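Local coordinates for protein structure-specific endonuclease subunit SLX1 (Candida glabrata, PDB 4XLG) that probably forms the catalytic subunit of the SLX1-SLX4 endonuclease, which cuts branched DNA near its junctions during repair and recombination, at residues 200-212 / 288-300. The protein carries 1 engineered substitution. Sequence-based numbering, arbitrary orientation.
Sequences EKTKTLLLYKEKI and WCDVIYYSIKLNK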
loop_
_atom_site.group_PDB
_atom_site.type_symbol
_atom_site.label_atom_id
_atom_site.label_comp_id
_atom_site.label_asym_id
_atom_site.label_seq_id
_atom_site.Cartn_x
_atom_site.Cartn_y
_atom_site.Cartn_z
ATOM N N GLU B 200 -7.243 -7.986 -12.900
ATOM C CA GLU B 200 -7.825 -8.679 -11.761
ATOM C C GLU B 200 -8.714 -7.756 -10.921
ATOM O O GLU B 200 -9.779 -8.178 -10.484
ATOM C CB GLU B 200 -6.743 -9.281 -10.855
ATOM C CG GLU B 200 -6.048 -10.481 -11.517
ATOM C CD GLU B 200 -4.852 -11.033 -10.721
ATOM O OE1 GLU B 200 -4.224 -10.276 -9.925
ATOM O OE2 GLU B 200 -4.541 -12.232 -10.924
ATOM N N LYS B 201 -8.266 -6.523 -10.692
ATOM C CA LYS B 201 -9.102 -5.578 -9.956
ATOM C C LYS B 201 -10.363 -5.271 -10.767
ATOM O O LYS B 201 -11.441 -5.107 -10.195
ATOM C CB LYS B 201 -8.354 -4.290 -9.677
ATOM C CG LYS B 201 -7.360 -4.490 -8.507
ATOM C CD LYS B 201 -6.656 -3.167 -8.144
ATOM C CE LYS B 201 -6.032 -3.301 -6.711
ATOM N NZ LYS B 201 -5.715 -1.939 -6.185
ATOM N N THR B 202 -10.204 -5.131 -12.082
ATOM C CA THR B 202 -11.393 -4.868 -12.930
ATOM C C THR B 202 -12.417 -5.968 -12.778
ATOM O O THR B 202 -13.609 -5.703 -12.576
ATOM C CB THR B 202 -10.991 -4.703 -14.429
ATOM O OG1 THR B 202 -10.012 -3.640 -14.502
ATOM C CG2 THR B 202 -12.189 -4.359 -15.276
ATOM N N LYS B 203 -11.955 -7.214 -12.899
ATOM C CA LYS B 203 -12.842 -8.366 -12.785
ATOM C C LYS B 203 -13.538 -8.413 -11.409
ATOM O O LYS B 203 -14.766 -8.642 -11.320
ATOM C CB LYS B 203 -12.052 -9.658 -13.039
ATOM C CG LYS B 203 -12.892 -10.951 -12.889
ATOM C CD LYS B 203 -11.973 -12.183 -12.896
ATOM C CE LYS B 203 -12.742 -13.483 -12.715
ATOM N NZ LYS B 203 -13.533 -13.884 -13.917
ATOM N N THR B 204 -12.762 -8.221 -10.345
ATOM C CA THR B 204 -13.320 -8.279 -9.001
ATOM C C THR B 204 -14.331 -7.146 -8.741
ATOM O O THR B 204 -15.383 -7.379 -8.157
ATOM C CB THR B 204 -12.185 -8.259 -7.954
ATOM O OG1 THR B 204 -11.315 -9.361 -8.257
ATOM C CG2 THR B 204 -12.727 -8.439 -6.520
ATOM N N LEU B 205 -14.029 -5.935 -9.196
ATOM C CA LEU B 205 -14.989 -4.816 -9.082
ATOM C C LEU B 205 -16.299 -5.190 -9.743
ATOM O O LEU B 205 -17.355 -4.976 -9.178
ATOM C CB LEU B 205 -14.443 -3.530 -9.730
ATOM C CG LEU B 205 -13.405 -2.783 -8.907
ATOM C CD1 LEU B 205 -12.453 -1.979 -9.815
ATOM C CD2 LEU B 205 -14.160 -1.852 -7.909
ATOM N N LEU B 206 -16.228 -5.752 -10.952
ATOM C CA LEU B 206 -17.447 -6.132 -11.670
ATOM C C LEU B 206 -18.267 -7.150 -10.875
ATOM O O LEU B 206 -19.490 -7.048 -10.777
ATOM C CB LEU B 206 -17.085 -6.705 -13.048
ATOM C CG LEU B 206 -16.595 -5.727 -14.117
ATOM C CD1 LEU B 206 -16.202 -6.448 -15.425
ATOM C CD2 LEU B 206 -17.656 -4.667 -14.380
ATOM N N LEU B 207 -17.597 -8.142 -10.291
ATOM C CA LEU B 207 -18.310 -9.148 -9.490
ATOM C C LEU B 207 -18.965 -8.569 -8.226
ATOM O O LEU B 207 -20.125 -8.923 -7.916
ATOM C CB LEU B 207 -17.356 -10.284 -9.097
ATOM C CG LEU B 207 -16.918 -11.232 -10.214
ATOM C CD1 LEU B 207 -15.706 -12.079 -9.780
ATOM C CD2 LEU B 207 -18.095 -12.136 -10.604
ATOM N N TYR B 208 -18.263 -7.688 -7.505
ATOM C CA TYR B 208 -18.890 -7.012 -6.348
ATOM C C TYR B 208 -20.078 -6.115 -6.752
ATOM O O TYR B 208 -21.112 -6.077 -6.084
ATOM C CB TYR B 208 -17.867 -6.157 -5.602
ATOM C CG TYR B 208 -16.787 -6.959 -4.922
ATOM C CD1 TYR B 208 -16.999 -8.289 -4.532
ATOM C CD2 TYR B 208 -15.547 -6.358 -4.609
ATOM C CE1 TYR B 208 -15.963 -9.018 -3.879
ATOM C CE2 TYR B 208 -14.548 -7.077 -3.979
ATOM C CZ TYR B 208 -14.752 -8.365 -3.600
ATOM O OH TYR B 208 -13.697 -9.013 -2.965
ATOM N N LYS B 209 -19.899 -5.373 -7.833
ATOM C CA LYS B 209 -20.954 -4.496 -8.334
ATOM C C LYS B 209 -22.210 -5.296 -8.636
ATOM O O LYS B 209 -23.336 -4.842 -8.350
ATOM C CB LYS B 209 -20.476 -3.729 -9.593
ATOM C CG LYS B 209 -21.604 -2.881 -10.234
ATOM C CD LYS B 209 -21.122 -2.096 -11.458
ATOM C CE LYS B 209 -22.283 -1.325 -12.115
ATOM N NZ LYS B 209 -23.168 -0.705 -11.062
ATOM N N GLU B 210 -22.035 -6.487 -9.216
ATOM C CA GLU B 210 -23.185 -7.345 -9.474
ATOM C C GLU B 210 -23.883 -7.745 -8.182
ATOM O O GLU B 210 -25.104 -7.816 -8.139
ATOM C CB GLU B 210 -22.774 -8.599 -10.260
ATOM N N LYS B 211 -23.117 -8.012 -7.124
ATOM C CA LYS B 211 -23.719 -8.348 -5.840
ATOM C C LYS B 211 -24.564 -7.189 -5.340
ATOM O O LYS B 211 -25.642 -7.401 -4.848
ATOM C CB LYS B 211 -22.658 -8.701 -4.781
ATOM C CG LYS B 211 -21.920 -9.999 -5.056
ATOM C CD LYS B 211 -20.775 -10.154 -4.056
ATOM C CE LYS B 211 -19.811 -11.264 -4.446
ATOM N NZ LYS B 211 -20.301 -12.526 -3.875
ATOM N N ILE B 212 -24.058 -5.967 -5.459
ATOM C CA ILE B 212 -24.787 -4.794 -4.971
ATOM C C ILE B 212 -26.061 -4.606 -5.806
ATOM O O ILE B 212 -27.167 -4.522 -5.271
ATOM C CB ILE B 212 -23.931 -3.513 -5.060
ATOM C CG1 ILE B 212 -22.728 -3.613 -4.133
ATOM C CG2 ILE B 212 -24.726 -2.293 -4.619
ATOM C CD1 ILE B 212 -21.696 -2.516 -4.412
ATOM N N TRP B 288 -7.144 -5.212 5.016
ATOM C CA TRP B 288 -8.061 -4.080 5.172
ATOM C C TRP B 288 -7.906 -3.080 4.018
ATOM O O TRP B 288 -8.879 -2.508 3.537
ATOM C CB TRP B 288 -7.827 -3.386 6.521
ATOM C CG TRP B 288 -8.844 -2.290 6.819
ATOM C CD1 TRP B 288 -8.592 -0.949 6.890
ATOM C CD2 TRP B 288 -10.241 -2.458 7.072
ATOM N NE1 TRP B 288 -9.754 -0.257 7.192
ATOM C CE2 TRP B 288 -10.780 -1.164 7.320
ATOM C CE3 TRP B 288 -11.080 -3.574 7.168
ATOM C CZ2 TRP B 288 -12.124 -0.951 7.627
ATOM C CZ3 TRP B 288 -12.445 -3.371 7.449
ATOM C CH2 TRP B 288 -12.956 -2.064 7.681
ATOM N N CYS B 289 -6.674 -2.901 3.544
ATOM C CA CYS B 289 -6.445 -1.982 2.403
ATOM C C CYS B 289 -7.203 -2.395 1.109
ATOM O O CYS B 289 -7.741 -1.539 0.370
ATOM C CB CYS B 289 -4.912 -1.906 2.118
ATOM S SG CYS B 289 -4.510 -0.628 0.870
ATOM N N ASP B 290 -7.256 -3.695 0.833
ATOM C CA ASP B 290 -8.015 -4.189 -0.307
ATOM C C ASP B 290 -9.524 -3.991 -0.066
ATOM O O ASP B 290 -10.251 -3.651 -0.984
ATOM C CB ASP B 290 -7.748 -5.671 -0.576
ATOM C CG ASP B 290 -6.407 -5.916 -1.255
ATOM O OD1 ASP B 290 -5.776 -4.958 -1.757
ATOM O OD2 ASP B 290 -5.969 -7.072 -1.261
ATOM N N VAL B 291 -9.975 -4.235 1.170
ATOM C CA VAL B 291 -11.383 -3.999 1.499
ATOM C C VAL B 291 -11.760 -2.547 1.204
ATOM O O VAL B 291 -12.799 -2.259 0.566
ATOM C CB VAL B 291 -11.669 -4.342 2.996
ATOM C CG1 VAL B 291 -13.116 -3.988 3.356
ATOM C CG2 VAL B 291 -11.439 -5.837 3.218
ATOM N N ILE B 292 -10.900 -1.618 1.623
ATOM C CA ILE B 292 -11.157 -0.211 1.374
ATOM C C ILE B 292 -11.072 0.145 -0.100
ATOM O O ILE B 292 -11.864 0.978 -0.620
ATOM C CB ILE B 292 -10.144 0.656 2.153
ATOM C CG1 ILE B 292 -10.316 0.429 3.703
ATOM C CG2 ILE B 292 -10.378 2.136 1.852
ATOM C CD1 ILE B 292 -11.802 0.687 4.256
ATOM N N TYR B 293 -10.102 -0.463 -0.783
ATOM C CA TYR B 293 -9.959 -0.213 -2.229
ATOM C C TYR B 293 -11.297 -0.458 -2.945
ATOM O O TYR B 293 -11.821 0.415 -3.636
ATOM C CB TYR B 293 -8.881 -1.091 -2.867
ATOM C CG TYR B 293 -8.921 -1.010 -4.391
ATOM C CD1 TYR B 293 -8.344 0.087 -5.064
ATOM C CD2 TYR B 293 -9.599 -1.989 -5.138
ATOM C CE1 TYR B 293 -8.450 0.210 -6.488
ATOM C CE2 TYR B 293 -9.710 -1.891 -6.552
ATOM C CZ TYR B 293 -9.127 -0.783 -7.205
ATOM O OH TYR B 293 -9.207 -0.686 -8.537
ATOM N N TYR B 294 -11.879 -1.625 -2.722
ATOM C CA TYR B 294 -13.100 -1.915 -3.455
ATOM C C TYR B 294 -14.278 -1.084 -2.922
ATOM O O TYR B 294 -15.150 -0.661 -3.690
ATOM C CB TYR B 294 -13.415 -3.406 -3.370
ATOM C CG TYR B 294 -12.430 -4.222 -4.185
ATOM C CD1 TYR B 294 -12.472 -4.190 -5.587
ATOM C CD2 TYR B 294 -11.452 -4.990 -3.559
ATOM C CE1 TYR B 294 -11.547 -4.915 -6.359
ATOM C CE2 TYR B 294 -10.531 -5.736 -4.310
ATOM C CZ TYR B 294 -10.561 -5.669 -5.705
ATOM O OH TYR B 294 -9.680 -6.416 -6.468
ATOM N N SER B 295 -14.292 -0.880 -1.608
ATOM C CA SER B 295 -15.372 -0.160 -0.964
ATOM C C SER B 295 -15.525 1.227 -1.554
ATOM O O SER B 295 -16.607 1.640 -1.987
ATOM C CB SER B 295 -15.124 -0.065 0.570
ATOM O OG SER B 295 -16.324 0.420 1.156
ATOM N N ILE B 296 -14.433 1.954 -1.594
ATOM C CA ILE B 296 -14.486 3.328 -2.078
ATOM C C ILE B 296 -14.687 3.394 -3.577
ATOM O O ILE B 296 -15.498 4.180 -4.065
ATOM C CB ILE B 296 -13.192 4.081 -1.698
ATOM C CG1 ILE B 296 -13.101 4.217 -0.181
ATOM C CG2 ILE B 296 -13.121 5.435 -2.407
ATOM C CD1 ILE B 296 -11.785 4.872 0.209
ATOM N N LYS B 297 -14.031 2.507 -4.328
ATOM C CA LYS B 297 -14.172 2.602 -5.782
ATOM C C LYS B 297 -15.582 2.234 -6.251
ATOM O O LYS B 297 -16.091 2.789 -7.239
ATOM C CB LYS B 297 -13.142 1.706 -6.464
ATOM C CG LYS B 297 -13.074 1.994 -7.972
ATOM C CD LYS B 297 -11.766 1.456 -8.477
ATOM C CE LYS B 297 -11.619 1.747 -9.957
ATOM N NZ LYS B 297 -11.728 3.194 -10.275
ATOM N N LEU B 298 -16.208 1.281 -5.567
ATOM C CA LEU B 298 -17.584 0.946 -5.940
ATOM C C LEU B 298 -18.493 2.147 -5.708
ATOM O O LEU B 298 -19.396 2.406 -6.485
ATOM C CB LEU B 298 -18.082 -0.269 -5.157
ATOM C CG LEU B 298 -17.421 -1.579 -5.632
ATOM C CD1 LEU B 298 -17.547 -2.654 -4.542
ATOM C CD2 LEU B 298 -17.979 -2.081 -6.969
ATOM N N ASN B 299 -18.261 2.863 -4.618
ATOM C CA ASN B 299 -19.114 4.000 -4.282
ATOM C C ASN B 299 -18.896 5.137 -5.266
ATOM O O ASN B 299 -19.819 5.855 -5.592
ATOM C CB ASN B 299 -18.826 4.455 -2.844
ATOM C CG ASN B 299 -19.715 5.624 -2.414
ATOM O OD1 ASN B 299 -19.225 6.690 -2.045
ATOM N ND2 ASN B 299 -21.017 5.430 -2.494
ATOM N N LYS B 300 -17.649 5.312 -5.706
ATOM C CA LYS B 300 -17.315 6.205 -6.820
ATOM C C LYS B 300 -17.424 5.445 -8.135
ATOM O O LYS B 300 -18.439 5.547 -8.828
ATOM C CB LYS B 300 -15.897 6.782 -6.668
#
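Tyr-294 drives its ring end-on into helix 200-212, a knob in a hole formed by Lys-201, Thr-204, Leu-205 and Tyr-208. With CG anti to its own carbonyl carbon (chi1 -71°), the ring stands across the gap and is gripped on several sides. Tyr-208 meets one face with its CE2 edge in a T-shaped stack, the centroids of the Tyr-208 and Tyr-294 rings 5.1 Å apart and the planes at 89°. Farther out over the ring, Thr-204 adds a CH-pi contact, its CG2 lying 4.0 Å from the Tyr-294 centroid. CD2 of Leu-205 packs 3.7 Å from CD1 of Tyr-294, at the ring edge, and Tyr-293 covers the opposite face.

Tyr-293 in turn lies beneath Lys-201. The extended lysine chain runs over the ring until NZ sits over its face, 3.5 Å from the Tyr-293 centroid, a cation-pi pair. Asp-9 takes hydrogen bonds from both residues, Lys-201 NZ to the backbone O of Asp-9 and Tyr-293 OH to its carboxylate OD1, which fixes the ammonium and the ring together.

Leu-205 and Leu-298 lie antiparallel, each a knob in the other's hole, CD2 of Leu-205 3.9 Å from CD2 of Leu-298. The other Leu-298 branch, CD1, reaches Tyr-208 and Ile-212. Tyr-208 OH is hydrogen-bonded to the carbonyl O of the zinc ligand Cys-242, and its ring stacks on Phe-241, tying the long helix 176-213 to the RING-clan zinc-binding region. Helix 288-299 crosses that long helix at -64° by knobs-into-holes packing.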